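Local coordinates for protein phosphothreonine lyase ospF (Shigella flexneri, PDB 3I0U) that acts as a phosphothreonine lyase, a secreted type III effector that probably removes phosphate from host MAP kinases by beta-elimination, at residues I84-E89 and S167-G172; Y28-A33 and D106-K111. All coordinates share one frame; numbering follows the deposited sequence.

Contact 1. Residues I84-E89 and S167-G172; sequences ISIARE and SKIAPG
Peptide groups are the flat surfaces where Ser85, Ala87, Ala170 and Gly172 meet. The amide of Gly172 stands over the Ser85 carbonyl, 63° out of its plane, in a hydrogen bond with Gly172 N 3.0 Å from Ser85 O. Ala87 N lies above the Ala170 carbonyl, 43° out of plane; this second hydrogen bond is almost straight, Ala87 N to Ala170 O being 2.9 Å. The two bonds flank Ile86 and Pro171, an isolated bridge between loops with an antiparallel-type bond pattern, their CA atoms 4.4 Å apart. Beside the bridge the methyls Ala87 CB and Ala170 CB touch at 3.7 Å. In Ile86, CG1 lies beside the backbone N (chi1 -48°), while the other branch, CG2, anti to that N, meets Ile169 CG2 at 3.8 Å. Both isoleucines also rest on Leu164 of helix 147-166, which ends in a Schellman motif with Lys168 as C-prime residue. Ser85 OG is hydrogen-bonded to Ala130 N. The polar grip across this contact is therefore entirely main chain to main chain: the loop leaving strand 80-84 is tied to the one leaving helix 147-166, and the side chains add only apolar packing.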
loop_
_atom_site.group_PDB
_atom_site.type_symbol
_atom_site.label_atom_id
_atom_site.label_comp_id
_atom_site.label_asym_id
_atom_site.label_seq_id
_atom_site.Cartn_x
_atom_site.Cartn_y
_atom_site.Cartn_z
ATOM N N ILE A 84 -0.468 -0.477 -6.677
ATOM C CA ILE A 84 -1.191 0.659 -7.260
ATOM C C ILE A 84 -0.703 0.708 -8.683
ATOM O O ILE A 84 0.484 0.686 -8.906
ATOM C CB ILE A 84 -0.873 1.990 -6.581
ATOM C CG1 ILE A 84 -0.959 1.877 -5.049
ATOM C CG2 ILE A 84 -1.825 3.076 -7.066
ATOM C CD1 ILE A 84 -0.614 3.182 -4.334
ATOM N N SER A 85 -1.624 0.752 -9.641
ATOM C CA SER A 85 -1.327 0.714 -11.084
ATOM C C SER A 85 -1.712 2.033 -11.805
ATOM O O SER A 85 -2.893 2.459 -11.804
ATOM C CB SER A 85 -2.051 -0.475 -11.731
ATOM O OG SER A 85 -1.405 -1.723 -11.459
ATOM N N ILE A 86 -0.692 2.679 -12.385
ATOM C CA ILE A 86 -0.825 3.987 -12.981
ATOM C C ILE A 86 -0.410 3.829 -14.443
ATOM O O ILE A 86 0.376 2.919 -14.765
ATOM C CB ILE A 86 0.095 4.991 -12.261
ATOM C CG1 ILE A 86 -0.048 4.888 -10.729
ATOM C CG2 ILE A 86 -0.095 6.436 -12.790
ATOM C CD1 ILE A 86 -1.471 5.178 -10.154
ATOM N N ALA A 87 -0.955 4.657 -15.340
ATOM C CA ALA A 87 -0.377 4.794 -16.683
ATOM C C ALA A 87 1.113 5.182 -16.650
ATOM O O ALA A 87 1.533 5.973 -15.832
ATOM C CB ALA A 87 -1.139 5.780 -17.487
ATOM N N ARG A 88 1.897 4.615 -17.561
ATOM C CA ARG A 88 3.352 4.689 -17.491
ATOM C C ARG A 88 3.890 6.116 -17.338
ATOM O O ARG A 88 4.661 6.381 -16.453
ATOM C CB ARG A 88 3.966 3.965 -18.678
ATOM C CG ARG A 88 5.522 3.900 -18.627
ATOM C CD ARG A 88 6.203 3.089 -19.709
ATOM N NE ARG A 88 6.272 3.898 -20.901
ATOM C CZ ARG A 88 7.139 4.912 -21.149
ATOM N NH1 ARG A 88 8.084 5.281 -20.280
ATOM N NH2 ARG A 88 7.062 5.580 -22.310
ATOM N N GLU A 89 3.372 7.046 -18.134
ATOM C CA GLU A 89 3.814 8.452 -18.140
ATOM C C GLU A 89 3.325 9.304 -16.980
ATOM O O GLU A 89 3.825 10.418 -16.785
ATOM C CB GLU A 89 3.433 9.124 -19.464
ATOM C CG GLU A 89 4.115 8.515 -20.692
ATOM C CD GLU A 89 3.622 7.102 -21.007
ATOM O OE1 GLU A 89 2.496 6.742 -20.577
ATOM O OE2 GLU A 89 4.350 6.339 -21.656
ATOM N N SER A 167 -7.468 13.909 -9.003
ATOM C CA SER A 167 -6.504 14.551 -9.894
ATOM C C SER A 167 -6.556 13.964 -11.311
ATOM O O SER A 167 -5.721 14.302 -12.145
ATOM C CB SER A 167 -5.089 14.463 -9.345
ATOM O OG SER A 167 -5.031 14.823 -7.957
ATOM N N LYS A 168 -7.564 13.124 -11.581
ATOM C CA LYS A 168 -7.842 12.514 -12.901
ATOM C C LYS A 168 -6.659 11.765 -13.493
ATOM O O LYS A 168 -6.399 11.849 -14.635
ATOM C CB LYS A 168 -8.472 13.519 -13.865
ATOM C CG LYS A 168 -9.954 13.705 -13.579
ATOM C CD LYS A 168 -10.712 14.721 -14.416
ATOM C CE LYS A 168 -11.938 15.211 -13.581
ATOM N NZ LYS A 168 -12.723 16.376 -14.144
ATOM N N ILE A 169 -5.946 11.050 -12.649
ATOM C CA ILE A 169 -4.852 10.196 -13.014
ATOM C C ILE A 169 -5.320 8.954 -13.778
ATOM O O ILE A 169 -6.310 8.334 -13.407
ATOM C CB ILE A 169 -4.112 9.765 -11.732
ATOM C CG1 ILE A 169 -3.491 10.986 -11.036
ATOM C CG2 ILE A 169 -3.080 8.669 -12.011
ATOM C CD1 ILE A 169 -2.438 11.777 -11.857
ATOM N N ALA A 170 -4.608 8.589 -14.844
ATOM C CA ALA A 170 -4.959 7.425 -15.641
ATOM C C ALA A 170 -4.473 6.173 -14.929
ATOM O O ALA A 170 -3.290 6.108 -14.515
ATOM C CB ALA A 170 -4.344 7.500 -16.971
ATOM N N PRO A 171 -5.375 5.172 -14.762
ATOM C CA PRO A 171 -5.007 3.839 -14.304
ATOM C C PRO A 171 -4.116 3.097 -15.288
ATOM O O PRO A 171 -4.184 3.323 -16.468
ATOM C CB PRO A 171 -6.359 3.129 -14.197
ATOM C CG PRO A 171 -7.248 3.853 -15.136
ATOM C CD PRO A 171 -6.828 5.276 -14.992
ATOM N N GLY A 172 -3.267 2.218 -14.785
ATOM C CA GLY A 172 -2.430 1.407 -15.645
ATOM C C GLY A 172 -2.998 0.020 -15.699
ATOM O O GLY A 172 -4.189 -0.181 -15.526
#

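Contact 2. Residues Y28-A33 and D106-K111; sequences YYFKVA and DSPIDK
Phe30 and Asp106 join the long loop between helices 11-22 and 39-44 to the loop that carries the chain from helix 91-102 into strand 111-115. Asp106 CG is anti to its own carbonyl carbon, beside the backbone N (chi1 -64°), and the carboxylate it carries reaches across: Asp106 OD2 accepts a hydrogen bond from Lys31 N at 2.8 Å, on its anti side and 27° out of the carboxylate plane. The backbone oxygen of the same residue, Asp106 O, sits at the edge of the Phe30 ring, near its plane, while Asp106 CB approaches Phe30 CD1 at 3.6 Å. One face of the Phe30 ring receives Tyr28 CD2, 3.4 Å above the plane and offset toward the rim. Phe30 also packs edge-to-face with Phe156 of helix 147-166, and Pro108 CD comes within 4.0 Å of Phe30 CE1, the two side chains crossing at about a right angle. Ser104 OG adds a second tie, hydrogen-bonded to both Lys31 O and Asp106 N. Ser107 OG accepts Ile109 N at 3.1 Å, an ST turn in the connection into strand 111-115. The contact itself is a loop-to-loop junction, side-chain carboxylate to main-chain amide, set against helix 147-166.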
loop_
_atom_site.group_PDB
_atom_site.type_symbol
_atom_site.label_atom_id
_atom_site.label_comp_id
_atom_site.label_asym_id
_atom_site.label_seq_id
_atom_site.Cartn_x
_atom_site.Cartn_y
_atom_site.Cartn_z
ATOM N N TYR A 28 -11.389 7.393 9.457
ATOM C CA TYR A 28 -10.036 7.708 9.893
ATOM C C TYR A 28 -9.334 8.689 8.984
ATOM O O TYR A 28 -9.419 8.600 7.755
ATOM C CB TYR A 28 -9.216 6.420 9.963
ATOM C CG TYR A 28 -7.996 6.510 10.840
ATOM C CD1 TYR A 28 -8.052 6.202 12.203
ATOM C CD2 TYR A 28 -6.781 6.902 10.304
ATOM C CE1 TYR A 28 -6.904 6.302 13.000
ATOM C CE2 TYR A 28 -5.648 7.005 11.074
ATOM C CZ TYR A 28 -5.703 6.703 12.410
ATOM O OH TYR A 28 -4.521 6.806 13.113
ATOM N N TYR A 29 -8.599 9.603 9.592
ATOM C CA TYR A 29 -7.916 10.643 8.820
ATOM C C TYR A 29 -6.415 10.575 8.965
ATOM O O TYR A 29 -5.879 10.328 10.053
ATOM C CB TYR A 29 -8.404 12.003 9.236
ATOM C CG TYR A 29 -9.849 12.180 8.925
ATOM C CD1 TYR A 29 -10.254 12.628 7.669
ATOM C CD2 TYR A 29 -10.830 11.891 9.882
ATOM C CE1 TYR A 29 -11.620 12.826 7.378
ATOM C CE2 TYR A 29 -12.179 12.062 9.599
ATOM C CZ TYR A 29 -12.571 12.543 8.342
ATOM O OH TYR A 29 -13.897 12.718 8.033
ATOM N N PHE A 30 -5.728 10.804 7.871
ATOM C CA PHE A 30 -4.274 10.689 7.862
ATOM C C PHE A 30 -3.664 12.087 7.708
ATOM O O PHE A 30 -3.921 12.762 6.727
ATOM C CB PHE A 30 -3.875 9.738 6.747
ATOM C CG PHE A 30 -4.507 8.370 6.881
ATOM C CD1 PHE A 30 -3.933 7.406 7.698
ATOM C CD2 PHE A 30 -5.681 8.051 6.215
ATOM C CE1 PHE A 30 -4.493 6.151 7.832
ATOM C CE2 PHE A 30 -6.248 6.813 6.354
ATOM C CZ PHE A 30 -5.622 5.844 7.152
ATOM N N LYS A 31 -2.929 12.533 8.724
ATOM C CA LYS A 31 -2.193 13.781 8.668
ATOM C C LYS A 31 -1.152 13.602 7.566
ATOM O O LYS A 31 -0.288 12.720 7.613
ATOM C CB LYS A 31 -1.571 14.072 10.041
ATOM C CG LYS A 31 -0.408 15.027 10.059
ATOM C CD LYS A 31 0.402 14.930 11.384
ATOM C CE LYS A 31 1.824 15.596 11.239
ATOM N NZ LYS A 31 1.781 17.131 11.220
ATOM N N VAL A 32 -1.308 14.392 6.522
ATOM C CA VAL A 32 -0.431 14.394 5.349
ATOM C C VAL A 32 0.938 14.987 5.665
ATOM O O VAL A 32 1.033 16.085 6.224
ATOM C CB VAL A 32 -1.141 15.180 4.197
ATOM C CG1 VAL A 32 -0.200 15.840 3.251
ATOM C CG2 VAL A 32 -2.103 14.270 3.458
ATOM N N ALA A 33 1.987 14.228 5.326
ATOM C CA ALA A 33 3.375 14.665 5.426
ATOM C C ALA A 33 3.604 15.824 4.476
ATOM O O ALA A 33 3.154 15.777 3.339
ATOM C CB ALA A 33 4.279 13.524 5.069
ATOM N N ASP A 106 0.669 8.619 10.153
ATOM C CA ASP A 106 -0.538 7.848 10.338
ATOM C C ASP A 106 -0.774 6.689 9.385
ATOM O O ASP A 106 -1.703 5.886 9.616
ATOM C CB ASP A 106 -1.702 8.764 10.159
ATOM C CG ASP A 106 -1.741 9.819 11.179
ATOM O OD1 ASP A 106 -1.811 9.471 12.391
ATOM O OD2 ASP A 106 -1.736 10.994 10.743
ATOM N N SER A 107 0.017 6.599 8.318
ATOM C CA SER A 107 -0.154 5.518 7.358
ATOM C C SER A 107 -0.002 4.175 8.057
ATOM O O SER A 107 0.804 4.054 8.948
ATOM C CB SER A 107 0.843 5.664 6.238
ATOM O OG SER A 107 0.927 4.446 5.514
ATOM N N PRO A 108 -0.815 3.175 7.692
ATOM C CA PRO A 108 -0.630 1.835 8.282
ATOM C C PRO A 108 0.381 0.942 7.496
ATOM O O PRO A 108 0.481 -0.269 7.765
ATOM C CB PRO A 108 -2.041 1.229 8.201
ATOM C CG PRO A 108 -2.629 1.831 6.970
ATOM C CD PRO A 108 -1.949 3.201 6.747
ATOM N N ILE A 109 1.115 1.525 6.548
ATOM C CA ILE A 109 1.990 0.759 5.697
ATOM C C ILE A 109 3.418 1.087 6.102
ATOM O O ILE A 109 3.870 2.191 5.877
ATOM C CB ILE A 109 1.697 1.075 4.186
ATOM C CG1 ILE A 109 0.230 0.778 3.836
ATOM C CG2 ILE A 109 2.591 0.332 3.236
ATOM C CD1 ILE A 109 -0.246 -0.685 4.126
ATOM N N ASP A 110 4.120 0.141 6.716
ATOM C CA ASP A 110 5.487 0.368 7.158
ATOM C C ASP A 110 6.548 0.181 6.081
ATOM O O ASP A 110 7.642 0.726 6.213
ATOM C CB ASP A 110 5.789 -0.524 8.354
ATOM C CG ASP A 110 5.028 -0.097 9.603
ATOM O OD1 ASP A 110 4.865 1.126 9.850
ATOM O OD2 ASP A 110 4.595 -0.985 10.355
ATOM N N LYS A 111 6.219 -0.579 5.034
ATOM C CA LYS A 111 7.142 -0.896 3.923
ATOM C C LYS A 111 6.407 -0.741 2.568
ATOM O O LYS A 111 5.317 -1.297 2.370
ATOM C CB LYS A 111 7.786 -2.287 4.108
ATOM C CG LYS A 111 8.619 -2.832 2.951
ATOM C CD LYS A 111 9.451 -4.124 3.297
ATOM C CE LYS A 111 9.934 -4.846 2.019
ATOM N NZ LYS A 111 11.394 -5.347 2.005
#

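Both contacts are partly buried. Contact 2 lies nearer the middle, its centre about 10 Å from that of the chain against about 15 Å for contact 1, yet it has an exposed fringe in Tyr29 and Lys31, whereas no touching residue of contact 1 is exposed. They sit at either end of helix 91-102: 84-89 leads into it and 106-111 follows it. Helix 147-166 packs against both, offering Leu164 to contact 1 and Phe156 to contact 2. Their centres are about 21 Å apart. Contact 1 joins two loops through a single backbone bridge; the direct polar bond across contact 2 is Asp106 OD2 with Lys31 N, and its apolar side is Phe30 with Pro108, against the aliphatic methyls of contact 1.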